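Local coordinates for Non-structural protein 11 (Prrsv 16244b, PDB 5EYI), which probably cleaves viral RNA at uridines as an endoribonuclease, degrading polyuridine tracts and so keeping host double-stranded RNA sensors from firing, at residues 5-11 with 86-90. The protein carries 1 engineered substitution. Sequence-based numbering, arbitrary orientation.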
loop_
_atom_site.group_PDB
_atom_site.type_symbol
_atom_site.label_atom_id
_atom_site.label_comp_id
_atom_site.label_asym_id
_atom_site.label_seq_id
_atom_site.Cartn_x
_atom_site.Cartn_y
_atom_site.Cartn_z
ATOM N N SER A 5 -33.587 9.113 6.726
ATOM C CA SER A 5 -32.427 9.081 5.889
ATOM C C SER A 5 -32.176 7.632 5.474
ATOM O O SER A 5 -32.564 6.693 6.168
ATOM C CB SER A 5 -31.250 9.666 6.648
ATOM O OG SER A 5 -31.388 9.379 8.018
ATOM N N SER A 6 -31.550 7.472 4.319
ATOM C CA SER A 6 -31.294 6.159 3.744
ATOM C C SER A 6 -29.937 6.183 3.059
ATOM O O SER A 6 -29.430 7.264 2.739
ATOM C CB SER A 6 -32.397 5.789 2.748
ATOM O OG SER A 6 -32.758 6.889 1.939
ATOM N N PRO A 7 -29.338 4.994 2.848
ATOM C CA PRO A 7 -28.014 4.954 2.260
ATOM C C PRO A 7 -27.985 5.377 0.815
ATOM O O PRO A 7 -28.995 5.260 0.089
ATOM C CB PRO A 7 -27.610 3.476 2.375
ATOM C CG PRO A 7 -28.894 2.740 2.478
ATOM C CD PRO A 7 -29.792 3.650 3.257
ATOM N N LEU A 8 -26.816 5.863 0.409
ATOM C CA LEU A 8 -26.495 6.006 -1.011
ATOM C C LEU A 8 -26.564 4.603 -1.635
ATOM O O LEU A 8 -26.253 3.624 -0.954
ATOM C CB LEU A 8 -25.100 6.609 -1.194
ATOM C CG LEU A 8 -24.897 8.027 -0.625
ATOM C CD1 LEU A 8 -23.427 8.398 -0.641
ATOM C CD2 LEU A 8 -25.708 9.044 -1.398
ATOM N N PRO A 9 -26.988 4.491 -2.912
ATOM C CA PRO A 9 -27.200 3.132 -3.458
ATOM C C PRO A 9 -26.033 2.156 -3.281
ATOM O O PRO A 9 -26.243 1.012 -2.884
ATOM C CB PRO A 9 -27.505 3.392 -4.932
ATOM C CG PRO A 9 -28.153 4.741 -4.937
ATOM C CD PRO A 9 -27.515 5.528 -3.822
ATOM N N LYS A 10 -24.820 2.636 -3.532
ATOM C CA LYS A 10 -23.610 1.816 -3.435
ATOM C C LYS A 10 -23.383 1.118 -2.091
ATOM O O LYS A 10 -22.849 0.011 -2.074
ATOM C CB LYS A 10 -22.377 2.637 -3.800
ATOM C CG LYS A 10 -22.085 3.821 -2.885
ATOM C CD LYS A 10 -21.143 4.793 -3.559
ATOM C CE LYS A 10 -20.976 6.042 -2.720
ATOM N NZ LYS A 10 -20.113 7.029 -3.417
ATOM N N VAL A 11 -23.777 1.753 -0.982
ATOM C CA VAL A 11 -23.625 1.164 0.354
ATOM C C VAL A 11 -24.444 -0.122 0.448
ATOM O O VAL A 11 -23.928 -1.167 0.872
ATOM C CB VAL A 11 -24.050 2.149 1.476
ATOM C CG1 VAL A 11 -24.310 1.437 2.793
ATOM C CG2 VAL A 11 -22.988 3.220 1.676
ATOM N N SER A 86 -25.586 9.628 10.155
ATOM C CA SER A 86 -26.477 9.920 9.028
ATOM C C SER A 86 -27.716 9.036 9.086
ATOM O O SER A 86 -28.831 9.503 8.850
ATOM C CB SER A 86 -25.744 9.733 7.695
ATOM O OG SER A 86 -24.554 10.494 7.682
ATOM N N TYR A 87 -27.504 7.760 9.392
ATOM C CA TYR A 87 -28.581 6.762 9.547
ATOM C C TYR A 87 -27.982 5.536 10.235
ATOM O O TYR A 87 -26.767 5.423 10.339
ATOM C CB TYR A 87 -29.190 6.369 8.176
ATOM C CG TYR A 87 -28.147 5.951 7.150
ATOM C CD1 TYR A 87 -27.582 6.882 6.286
ATOM C CD2 TYR A 87 -27.689 4.636 7.080
ATOM C CE1 TYR A 87 -26.604 6.518 5.374
ATOM C CE2 TYR A 87 -26.706 4.267 6.163
ATOM C CZ TYR A 87 -26.170 5.215 5.315
ATOM O OH TYR A 87 -25.191 4.852 4.412
ATOM N N TYR A 88 -28.840 4.637 10.705
ATOM C CA TYR A 88 -28.444 3.325 11.221
ATOM C C TYR A 88 -28.794 2.275 10.185
ATOM O O TYR A 88 -29.779 2.420 9.479
ATOM C CB TYR A 88 -29.175 2.992 12.526
ATOM C CG TYR A 88 -28.663 3.789 13.692
ATOM C CD1 TYR A 88 -29.162 5.058 13.956
ATOM C CD2 TYR A 88 -27.659 3.287 14.516
ATOM C CE1 TYR A 88 -28.681 5.802 15.003
ATOM C CE2 TYR A 88 -27.170 4.032 15.569
ATOM C CZ TYR A 88 -27.687 5.289 15.804
ATOM O OH TYR A 88 -27.201 6.033 16.843
ATOM N N LEU A 89 -27.981 1.224 10.111
ATOM C CA LEU A 89 -28.281 0.060 9.282
ATOM C C LEU A 89 -28.394 -1.179 10.144
ATOM O O LEU A 89 -27.557 -1.418 11.014
ATOM C CB LEU A 89 -27.196 -0.169 8.223
ATOM C CG LEU A 89 -27.196 0.754 7.006
ATOM C CD1 LEU A 89 -26.108 0.296 6.044
ATOM C CD2 LEU A 89 -28.541 0.813 6.308
ATOM N N THR A 90 -29.429 -1.970 9.888
ATOM C CA THR A 90 -29.585 -3.252 10.544
ATOM C C THR A 90 -29.840 -4.309 9.475
ATOM O O THR A 90 -30.766 -4.183 8.694
ATOM C CB THR A 90 -30.732 -3.217 11.574
ATOM O OG1 THR A 90 -30.643 -2.012 12.343
ATOM C CG2 THR A 90 -30.637 -4.412 12.518
HETATM O O HOH W 1 -24.584 6.225 2.318
#
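The side chain of Tyr-87 points from its strand toward residues 5-11 and lies along their backbone as far as the start of helix 9-14. Tyr-87 CB sits 3.7 Å from Ser-5 OG. With CG tucked between the backbone N and the carbonyl carbon (chi1 52°), the ring lays one face against the Ser-6 to Pro-7 peptide link, Ser-6 C and Pro-7 N both lying 4.0 Å above the plane of the Tyr-87 ring and offset to its rim. CD1 and CE1 run beside Ser-6 O; Tyr-87 CZ reaches Pro-7 CA at 3.6 Å. At the tip, Tyr-87 OH meets Pro-7 CB and the two methyls of Val-11, whose side chain comes at the tyrosine head-on from the helix. A water 2.6 Å from Tyr-87 OH also accepts the N-H of Leu-8, the N-cap residue, so it ties the hydroxyl to the helix start. At the root of the tyrosine, Ser-5 OG donates to Ser-86 O at 2.7 Å, in the carbonyl plane with a C=O...OG angle of 154°. Leu-89 CD1 meets Val-11 CG1 at 3.9 Å. Ser-5 and Ser-86 help line the pocket of a 2-(2-methoxyethoxy)ethanol, probably from the crystallisation liquor. Such packing of short strand 6-7 and helix 9-14 against strand 85-93, antiparallel to strands 51-55 and 64-67, forms part of the buried interior of the nsp11 N-terminal domain, away from the predicted catalytic residues.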